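PDB 7CBC: De novo designed switch protein caging a hemagglutinin binder (sCageHA267_1S) from Synthetic construct, which probably works as a biosensor switch, a designed helical bundle that holds a hemagglutinin-binding segment caged. Local coordinates for residues I181-E184 / A185-I189; V310-L313 / R314-P317; A71-E74 / I75-A79. All coordinates share one frame; numbering follows the deposited sequence.

Contact 1 (I181-E184 / A185-I189); sequences IIEE and ARRLI
Glu183 reaches forward along the helix and puts its carboxylate between two arginines, Arg186 and Arg187. Arg186 meets it side-on with two nitrogens: NH2 gives a bond to Glu183 OE2 at 2.7 Å, and NE a longer one to Glu183 OE1 at 3.2 Å. Both oxygens lie near the guanidinium plane, while the carboxylate is turned 44° from it: OE2 is met on its syn side, though well out of the carboxylate plane, and OE1 from above that plane. Arg186 has a further strong partner in Glu190, salt-bridged to NH1. Arg187 contributes charge alone: its NE is 2.8 Å from Glu183 OE2, yet the oxygen sits over the guanidinium face and no N-H points at it. CG anti to the backbone nitrogen (chi1 174°) and a bend at chi2 bring the carboxylate round toward both arginines. With an alanine in place of Glu183, the two guanidinium groups would probably lose the negative charge between them. Backbone donors Ala185 N, Arg186 N, Arg187 N and Leu188 N are satisfied by the carbonyls of Ile181, Ile182, Glu183 and Glu184. Ile181 packs against helix 99-142 and Ile182 against helix 195-239. This is an i to i+3 and i+4 salt-bridge network on an amphipathic helix of a designed bundle.

Contact 2 (V310-L313 / R314-P317); sequences VEYL and RSRP
Tyr312 and Arg316 run side by side where helix 303-315 gives out into the C-terminal tail, an i to i+4 pairing at a helix C-terminus. The arginine's aliphatic part lies along the phenol, Arg316 CD standing 3.6 Å from Tyr312 CE1, and the guanidinium plane is perpendicular to the ring. Tyr312 CG is anti to the backbone nitrogen (chi1 168°), which swings the ring forward to the residue that follows the last helical turn. Tyr312 also packs on Arg276 of helix 274-284.

Arg314 takes a different course. Its CG sits between the backbone nitrogen and the carbonyl carbon (chi1 75°), which brings it to 3.1 Å from Glu311 O and lays the chain back over the preceding turn. There one guanidinium face looks onto Val310 O, and NH2 is salt-bridged to Glu289, at the start of helix 289-298; Glu311 has its own mate in Arg307. Leu313 packs on Ala279 and Ala283 of helix 274-284 and on Ile292 of helix 289-298.

The final turn closes on Tyr312 O. Ser315 OG donates to it at 2.8 Å, and Arg316 N adds a weak bond at 3.4 Å, so one carbonyl serves two donors as the helix ends. Farther out, Arg316 NH1 comes 2.6 Å from Tyr312 OH, a weak hydrogen bond, its N-H...O angle only 124°.

Contact 3 (A71-E74 / I75-A79); sequences AEKE and IDDAA
Lys73 and Asp77, one turn apart on helix 50-93, close a salt bridge over the helix surface. The ammonium NZ of Lys73 donates to Asp77 OD1 at 3.0 Å, meeting that oxygen on its syn side and 16° out of the carboxylate plane. A second, weak bond runs from Lys73 NZ to Asp77 OD2 at 3.2 Å, so the ammonium spans both oxygens with OD1 favoured. The lysine gets there by folding: bends at chi2 and chi4 (69° and 48°) curl the chain over, and its CD and CE pass alongside OD1 on the way.

Underneath, the same two residues are joined through the backbone, Asp77 N donating to Lys73 O at 2.7 Å. That bond fixes the spacing from which the side chains reach each other. Ala78 N to Glu74 O, at 2.9 Å, continues the pattern into the next residue.

Farther out, the helix is seated by its nonpolar side. Ile75 touches Leu22 of helix 3-46 and Lys120 of helix 99-142, Ala71 rests on Leu123 of helix 99-142, and Ala78 fits against Leu18 and Leu22 of helix 3-46; the small alanines probably allow a close approach of these two helices.

Glu74 brings a second negative charge, its OE1 being 4.6 Å from Asp77 OD2. With two carboxylates on this side of the helix, the Lys73 ammonium probably offsets some of their mutual repulsion.

How the contacts relate
The three contacts follow one another along the chain without touching: contact 3 on helix 50-93, contact 1 near the end of helix 146-190, contact 2 at the end of helix 303-315. Contacts 1 and 3 are the nearer pair, with centres about 30 Å apart and nearest atoms about 16 Å, and both pack on helix 99-142, which links them at separate points. Contact 2 stands apart, on the short helices that follow the long ones; its centre is about 33 Å from that of contact 1 and 36 Å from that of contact 3. Contact 3 lies closest to the chain's centre, at about 12 Å, against 26 Å and 29 Å for contacts 1 and 2.

Contact 1 (I181-E184 / A185-I189)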
ATOM      1  N   ILE A 181       5.173   9.869 -17.008  1.00 38.56           N
ATOM      2  CA  ILE A 181       6.238  10.703 -16.452  1.00 35.01           C
ATOM      3  C   ILE A 181       7.596  10.228 -16.953  1.00 34.88           C
ATOM      4  O   ILE A 181       8.437  11.022 -17.392  1.00 35.58           O
ATOM      5  CB  ILE A 181       6.174  10.685 -14.913  1.00 36.14           C
ATOM      6  CG1 ILE A 181       5.029  11.570 -14.403  1.00 36.47           C
ATOM      7  CG2 ILE A 181       7.520  11.073 -14.293  1.00 32.86           C
ATOM      8  CD1 ILE A 181       4.474  11.142 -13.052  1.00 32.12           C
ATOM      9  N   ILE A 182       7.818   8.916 -16.904  1.00 34.26           N
ATOM     10  CA  ILE A 182       9.077   8.347 -17.351  1.00 33.49           C
ATOM     11  C   ILE A 182       9.263   8.568 -18.847  1.00 33.17           C
ATOM     12  O   ILE A 182      10.299   9.080 -19.286  1.00 36.38           O
ATOM     13  CB  ILE A 182       9.140   6.855 -16.979  1.00 33.60           C
ATOM     14  CG1 ILE A 182       9.004   6.700 -15.465  1.00 30.76           C
ATOM     15  CG2 ILE A 182      10.463   6.246 -17.459  1.00 33.39           C
ATOM     16  CD1 ILE A 182       9.018   5.272 -14.974  1.00 34.95           C
ATOM     17  N   GLU A 183       8.268   8.195 -19.653  1.00 33.57           N
ATOM     18  CA  GLU A 183       8.424   8.294 -21.101  1.00 37.23           C
ATOM     19  C   GLU A 183       8.660   9.735 -21.543  1.00 39.15           C
ATOM     20  O   GLU A 183       9.452   9.988 -22.457  1.00 36.50           O
ATOM     21  CB  GLU A 183       7.210   7.695 -21.809  1.00 38.74           C
ATOM     22  CG  GLU A 183       7.212   7.893 -23.331  1.00 45.45           C
ATOM     23  CD  GLU A 183       8.244   7.032 -24.070  1.00 50.86           C
ATOM     24  OE1 GLU A 183       8.770   6.074 -23.465  1.00 52.27           O
ATOM     25  OE2 GLU A 183       8.530   7.314 -25.259  1.00 45.84           O
ATOM     26  N   GLU A 184       8.001  10.696 -20.895  1.00 36.53           N
ATOM     27  CA  GLU A 184       8.286  12.102 -21.172  1.00 36.29           C
ATOM     28  C   GLU A 184       9.741  12.445 -20.876  1.00 38.29           C
ATOM     29  O   GLU A 184      10.412  13.114 -21.672  1.00 36.30           O
ATOM     30  CB  GLU A 184       7.381  12.998 -20.342  1.00 42.79           C
ATOM     31  CG  GLU A 184       7.546  14.487 -20.621  1.00 45.92           C
ATOM     32  CD  GLU A 184       6.387  15.047 -21.407  1.00 57.31           C
ATOM     33  OE1 GLU A 184       6.535  15.189 -22.642  1.00 58.48           O
ATOM     34  OE2 GLU A 184       5.315  15.323 -20.802  1.00 56.93           O
ATOM     35  N   ALA A 185      10.229  12.041 -19.702  1.00 32.12           N
ATOM     36  CA  ALA A 185      11.600  12.350 -19.335  1.00 35.55           C
ATOM     37  C   ALA A 185      12.585  11.603 -20.229  1.00 37.84           C
ATOM     38  O   ALA A 185      13.581  12.181 -20.673  1.00 36.07           O
ATOM     39  CB  ALA A 185      11.832  12.032 -17.861  1.00 32.15           C
ATOM     40  N   ARG A 186      12.311  10.333 -20.531  1.00 34.55           N
ATOM     41  CA  ARG A 186      13.169   9.598 -21.452  1.00 37.26           C
ATOM     42  C   ARG A 186      13.279  10.323 -22.786  1.00 41.75           C
ATOM     43  O   ARG A 186      14.381  10.632 -23.241  1.00 43.63           O
ATOM     44  CB  ARG A 186      12.641   8.182 -21.666  1.00 36.83           C
ATOM     45  CG  ARG A 186      13.658   7.255 -22.298  1.00 42.04           C
ATOM     46  CD  ARG A 186      13.022   5.991 -22.809  1.00 42.80           C
ATOM     47  NE  ARG A 186      11.952   6.303 -23.750  1.00 45.58           N
ATOM     48  CZ  ARG A 186      12.136   6.587 -25.032  1.00 45.15           C
ATOM     49  NH1 ARG A 186      13.364   6.605 -25.550  1.00 51.98           N
ATOM     50  NH2 ARG A 186      11.093   6.866 -25.801  1.00 45.62           N
ATOM     51  N   ARG A 187      12.138  10.626 -23.415  1.00 40.83           N
ATOM     52  CA  ARG A 187      12.172  11.290 -24.715  1.00 41.30           C
ATOM     53  C   ARG A 187      12.981  12.571 -24.656  1.00 44.12           C
ATOM     54  O   ARG A 187      13.746  12.874 -25.580  1.00 42.07           O
ATOM     55  CB  ARG A 187      10.757  11.583 -25.207  1.00 42.04           C
ATOM     56  CG  ARG A 187      10.109  10.391 -25.860  1.00 46.10           C
ATOM     57  CD  ARG A 187       8.620  10.603 -26.052  1.00 48.32           C
ATOM     58  NE  ARG A 187       8.042   9.570 -26.903  1.00 53.47           N
ATOM     59  CZ  ARG A 187       6.738   9.384 -27.065  1.00 52.43           C
ATOM     60  NH1 ARG A 187       5.876  10.168 -26.427  1.00 55.89           N
ATOM     61  NH2 ARG A 187       6.299   8.411 -27.858  1.00 50.51           N
ATOM     62  N   LEU A 188      12.844  13.327 -23.568  1.00 39.96           N
ATOM     63  CA  LEU A 188      13.637  14.539 -23.441  1.00 41.40           C
ATOM     64  C   LEU A 188      15.126  14.220 -23.341  1.00 43.76           C
ATOM     65  O   LEU A 188      15.957  14.914 -23.936  1.00 45.64           O
ATOM     66  CB  LEU A 188      13.175  15.361 -22.241  1.00 40.65           C
ATOM     67  CG  LEU A 188      11.809  16.046 -22.302  1.00 43.10           C
ATOM     68  CD1 LEU A 188      11.590  16.834 -21.022  1.00 40.17           C
ATOM     69  CD2 LEU A 188      11.674  16.957 -23.515  1.00 48.86           C
ATOM     70  N   ILE A 189      15.487  13.157 -22.625  1.00 41.28           N
ATOM     71  CA  ILE A 189      16.902  12.825 -22.491  1.00 41.70           C
ATOM     72  C   ILE A 189      17.475  12.341 -23.820  1.00 42.45           C
ATOM     73  O   ILE A 189      18.567  12.762 -24.220  1.00 46.27           O
ATOM     74  CB  ILE A 189      17.102  11.784 -21.373  1.00 39.69           C
ATOM     75  CG1 ILE A 189      16.611  12.332 -20.034  1.00 44.72           C
ATOM     76  CG2 ILE A 189      18.556  11.452 -21.228  1.00 41.05           C
ATOM     77  CD1 ILE A 189      16.641  11.315 -18.888  1.00 39.97           C
TER

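Contact 2 (V310-L313 / R314-P317)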
ATOM      1  N   VAL A 310      24.244  -7.331   0.501  1.00 41.86           N
ATOM      2  CA  VAL A 310      25.589  -7.324  -0.076  1.00 45.09           C
ATOM      3  C   VAL A 310      26.149  -8.742  -0.149  1.00 46.49           C
ATOM      4  O   VAL A 310      26.725  -9.140  -1.168  1.00 45.63           O
ATOM      5  CB  VAL A 310      26.518  -6.373   0.705  1.00 44.10           C
ATOM      6  CG1 VAL A 310      26.068  -4.945   0.515  1.00 43.55           C
ATOM      7  CG2 VAL A 310      26.549  -6.716   2.182  1.00 48.63           C
ATOM      8  N   GLU A 311      25.980  -9.531   0.921  1.00 47.06           N
ATOM      9  CA  GLU A 311      26.305 -10.953   0.853  1.00 46.55           C
ATOM     10  C   GLU A 311      25.558 -11.632  -0.289  1.00 49.60           C
ATOM     11  O   GLU A 311      26.099 -12.544  -0.925  1.00 49.57           O
ATOM     12  CB  GLU A 311      25.990 -11.639   2.189  1.00 46.72           C
ATOM     13  CG  GLU A 311      27.061 -11.430   3.261  1.00 48.91           C
ATOM     14  CD  GLU A 311      26.728 -12.101   4.590  1.00 58.05           C
ATOM     15  OE1 GLU A 311      27.393 -11.790   5.606  1.00 56.81           O
ATOM     16  OE2 GLU A 311      25.799 -12.942   4.626  1.00 58.19           O
ATOM     17  N   TYR A 312      24.326 -11.188  -0.573  1.00 50.03           N
ATOM     18  CA  TYR A 312      23.552 -11.754  -1.678  1.00 47.26           C
ATOM     19  C   TYR A 312      24.176 -11.422  -3.029  1.00 44.69           C
ATOM     20  O   TYR A 312      24.177 -12.264  -3.934  1.00 46.92           O
ATOM     21  CB  TYR A 312      22.104 -11.260  -1.619  1.00 44.62           C
ATOM     22  CG  TYR A 312      21.299 -11.560  -2.863  1.00 45.54           C
ATOM     23  CD1 TYR A 312      20.738 -12.807  -3.060  1.00 48.66           C
ATOM     24  CD2 TYR A 312      21.102 -10.594  -3.842  1.00 47.84           C
ATOM     25  CE1 TYR A 312      19.995 -13.090  -4.198  1.00 51.31           C
ATOM     26  CE2 TYR A 312      20.361 -10.868  -4.984  1.00 47.30           C
ATOM     27  CZ  TYR A 312      19.812 -12.119  -5.156  1.00 49.89           C
ATOM     28  OH  TYR A 312      19.075 -12.406  -6.284  1.00 51.69           O
ATOM     29  N   LEU A 313      24.696 -10.202  -3.198  1.00 48.58           N
ATOM     30  CA  LEU A 313      25.359  -9.859  -4.459  1.00 47.00           C
ATOM     31  C   LEU A 313      26.594 -10.723  -4.685  1.00 45.13           C
ATOM     32  O   LEU A 313      26.850 -11.175  -5.809  1.00 41.83           O
ATOM     33  CB  LEU A 313      25.741  -8.375  -4.488  1.00 46.23           C
ATOM     34  CG  LEU A 313      24.631  -7.316  -4.579  1.00 45.28           C
ATOM     35  CD1 LEU A 313      25.234  -5.909  -4.530  1.00 41.19           C
ATOM     36  CD2 LEU A 313      23.790  -7.495  -5.834  1.00 40.61           C
ATOM     37  N   ARG A 314      27.376 -10.962  -3.627  1.00 45.20           N
ATOM     38  CA  ARG A 314      28.577 -11.780  -3.760  1.00 46.92           C
ATOM     39  C   ARG A 314      28.273 -13.274  -3.813  1.00 46.41           C
ATOM     40  O   ARG A 314      29.089 -14.032  -4.348  1.00 42.65           O
ATOM     41  CB  ARG A 314      29.549 -11.488  -2.612  1.00 47.29           C
ATOM     42  CG  ARG A 314      29.139 -12.088  -1.302  1.00 47.57           C
ATOM     43  CD  ARG A 314      30.262 -12.096  -0.289  1.00 48.64           C
ATOM     44  NE  ARG A 314      30.264 -10.887   0.527  1.00 51.99           N
ATOM     45  CZ  ARG A 314      31.091  -9.864   0.345  1.00 57.78           C
ATOM     46  NH1 ARG A 314      32.001  -9.906  -0.624  1.00 58.70           N
ATOM     47  NH2 ARG A 314      31.018  -8.802   1.139  1.00 59.85           N
ATOM     48  N   SER A 315      27.123 -13.713  -3.276  1.00 45.50           N
ATOM     49  CA  SER A 315      26.734 -15.119  -3.348  1.00 44.61           C
ATOM     50  C   SER A 315      26.360 -15.538  -4.763  1.00 43.63           C
ATOM     51  O   SER A 315      26.411 -16.731  -5.082  1.00 46.10           O
ATOM     52  CB  SER A 315      25.566 -15.409  -2.386  1.00 48.24           C
ATOM     53  OG  SER A 315      24.337 -14.817  -2.799  1.00 44.22           O
ATOM     54  N   ARG A 316      25.993 -14.584  -5.618  1.00 43.48           N
ATOM     55  CA  ARG A 316      25.740 -14.834  -7.035  1.00 43.70           C
ATOM     56  C   ARG A 316      26.730 -14.009  -7.855  1.00 45.44           C
ATOM     57  O   ARG A 316      26.484 -12.826  -8.144  1.00 46.25           O
ATOM     58  CB  ARG A 316      24.295 -14.497  -7.391  1.00 45.05           C
ATOM     59  CG  ARG A 316      23.239 -15.091  -6.447  1.00 47.63           C
ATOM     60  CD  ARG A 316      21.834 -14.618  -6.827  1.00 48.09           C
ATOM     61  NE  ARG A 316      21.520 -14.896  -8.229  1.00 51.97           N
ATOM     62  CZ  ARG A 316      20.310 -14.769  -8.778  1.00 51.30           C
ATOM     63  NH1 ARG A 316      19.274 -14.370  -8.046  1.00 51.15           N
ATOM     64  NH2 ARG A 316      20.131 -15.055 -10.067  1.00 43.22           N
ATOM     65  N   PRO A 317      27.870 -14.577  -8.231  1.00 40.75           N
ATOM     66  CA  PRO A 317      28.759 -13.871  -9.164  1.00 46.91           C
ATOM     67  C   PRO A 317      28.041 -13.559 -10.472  1.00 46.59           C
ATOM     68  O   PRO A 317      27.163 -14.304 -10.921  1.00 48.32           O
ATOM     69  CB  PRO A 317      29.919 -14.855  -9.373  1.00 40.77           C
ATOM     70  CG  PRO A 317      29.933 -15.696  -8.135  1.00 43.12           C
ATOM     71  CD  PRO A 317      28.476 -15.812  -7.703  1.00 43.28           C
TER

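Contact 3 (A71-E74 / I75-A79)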
ATOM      1  N   ALA A  71      -4.885   6.245  10.308  1.00 36.77           N
ATOM      2  CA  ALA A  71      -4.249   5.876   9.041  1.00 35.85           C
ATOM      3  C   ALA A  71      -4.152   7.063   8.088  1.00 32.10           C
ATOM      4  O   ALA A  71      -3.187   7.158   7.322  1.00 33.42           O
ATOM      5  CB  ALA A  71      -5.007   4.722   8.370  1.00 32.74           C
ATOM      6  N   GLU A  72      -5.128   7.977   8.109  1.00 28.17           N
ATOM      7  CA  GLU A  72      -4.972   9.225   7.364  1.00 34.52           C
ATOM      8  C   GLU A  72      -3.783  10.031   7.868  1.00 35.03           C
ATOM      9  O   GLU A  72      -3.133  10.734   7.086  1.00 32.09           O
ATOM     10  CB  GLU A  72      -6.242  10.065   7.453  1.00 32.13           C
ATOM     11  CG  GLU A  72      -7.427   9.423   6.788  1.00 36.09           C
ATOM     12  CD  GLU A  72      -8.731  10.158   7.049  1.00 44.20           C
ATOM     13  OE1 GLU A  72      -8.737  11.160   7.806  1.00 45.08           O
ATOM     14  OE2 GLU A  72      -9.758   9.713   6.498  1.00 39.15           O
ATOM     15  N   LYS A  73      -3.495   9.941   9.171  1.00 35.77           N
ATOM     16  CA  LYS A  73      -2.354  10.638   9.752  1.00 37.34           C
ATOM     17  C   LYS A  73      -1.035  10.048   9.269  1.00 36.34           C
ATOM     18  O   LYS A  73      -0.082  10.788   9.013  1.00 37.29           O
ATOM     19  CB  LYS A  73      -2.440  10.586  11.280  1.00 35.19           C
ATOM     20  CG  LYS A  73      -1.310  11.295  12.031  1.00 39.96           C
ATOM     21  CD  LYS A  73      -1.395  12.809  11.862  1.00 45.87           C
ATOM     22  CE  LYS A  73      -0.579  13.551  12.921  1.00 46.31           C
ATOM     23  NZ  LYS A  73       0.809  13.015  13.079  1.00 51.97           N
ATOM     24  N   GLU A  74      -0.947   8.716   9.156  1.00 39.80           N
ATOM     25  CA  GLU A  74       0.271   8.103   8.622  1.00 35.85           C
ATOM     26  C   GLU A  74       0.522   8.540   7.186  1.00 34.27           C
ATOM     27  O   GLU A  74       1.673   8.723   6.781  1.00 30.23           O
ATOM     28  CB  GLU A  74       0.187   6.573   8.697  1.00 38.34           C
ATOM     29  CG  GLU A  74       0.065   5.967  10.117  1.00 37.52           C
ATOM     30  CD  GLU A  74       1.420   5.686  10.766  1.00 44.94           C
ATOM     31  OE1 GLU A  74       2.286   6.590  10.764  1.00 45.93           O
ATOM     32  OE2 GLU A  74       1.625   4.557  11.268  1.00 41.94           O
ATOM     33  N   ILE A  75      -0.539   8.693   6.391  1.00 30.80           N
ATOM     34  CA  ILE A  75      -0.366   9.153   5.013  1.00 31.00           C
ATOM     35  C   ILE A  75       0.164  10.581   4.991  1.00 32.28           C
ATOM     36  O   ILE A  75       1.077  10.914   4.228  1.00 30.88           O
ATOM     37  CB  ILE A  75      -1.689   9.041   4.233  1.00 31.17           C
ATOM     38  CG1 ILE A  75      -2.065   7.578   4.013  1.00 28.27           C
ATOM     39  CG2 ILE A  75      -1.576   9.732   2.885  1.00 30.82           C
ATOM     40  CD1 ILE A  75      -3.274   7.402   3.135  1.00 29.14           C
ATOM     41  N   ASP A  76      -0.428  11.451   5.809  1.00 33.87           N
ATOM     42  CA  ASP A  76      -0.002  12.843   5.879  1.00 36.25           C
ATOM     43  C   ASP A  76       1.369  12.963   6.512  1.00 35.37           C
ATOM     44  O   ASP A  76       2.143  13.851   6.146  1.00 36.04           O
ATOM     45  CB  ASP A  76      -1.031  13.656   6.670  1.00 42.92           C
ATOM     46  CG  ASP A  76      -0.560  15.072   6.963  1.00 47.64           C
ATOM     47  OD1 ASP A  76      -0.607  15.916   6.035  1.00 46.87           O
ATOM     48  OD2 ASP A  76      -0.147  15.335   8.124  1.00 47.92           O
ATOM     49  N   ASP A  77       1.683  12.089   7.467  1.00 31.90           N
ATOM     50  CA  ASP A  77       3.037  12.039   7.989  1.00 35.55           C
ATOM     51  C   ASP A  77       4.025  11.627   6.905  1.00 36.67           C
ATOM     52  O   ASP A  77       5.140  12.150   6.842  1.00 33.81           O
ATOM     53  CB  ASP A  77       3.104  11.078   9.171  1.00 34.96           C
ATOM     54  CG  ASP A  77       2.653  11.714  10.462  1.00 37.95           C
ATOM     55  OD1 ASP A  77       2.155  12.861  10.420  1.00 39.88           O
ATOM     56  OD2 ASP A  77       2.791  11.059  11.518  1.00 36.81           O
ATOM     57  N   ALA A  78       3.627  10.683   6.045  1.00 33.44           N
ATOM     58  CA  ALA A  78       4.467  10.259   4.934  1.00 30.54           C
ATOM     59  C   ALA A  78       4.613  11.354   3.887  1.00 34.15           C
ATOM     60  O   ALA A  78       5.676  11.471   3.262  1.00 30.13           O
ATOM     61  CB  ALA A  78       3.889   8.991   4.297  1.00 29.39           C
ATOM     62  N   ALA A  79       3.564  12.155   3.667  1.00 32.61           N
ATOM     63  CA  ALA A  79       3.703  13.298   2.766  1.00 33.64           C
ATOM     64  C   ALA A  79       4.740  14.299   3.279  1.00 34.62           C
ATOM     65  O   ALA A  79       5.575  14.786   2.505  1.00 35.39           O
ATOM     66  CB  ALA A  79       2.356  13.978   2.568  1.00 31.17           C
TER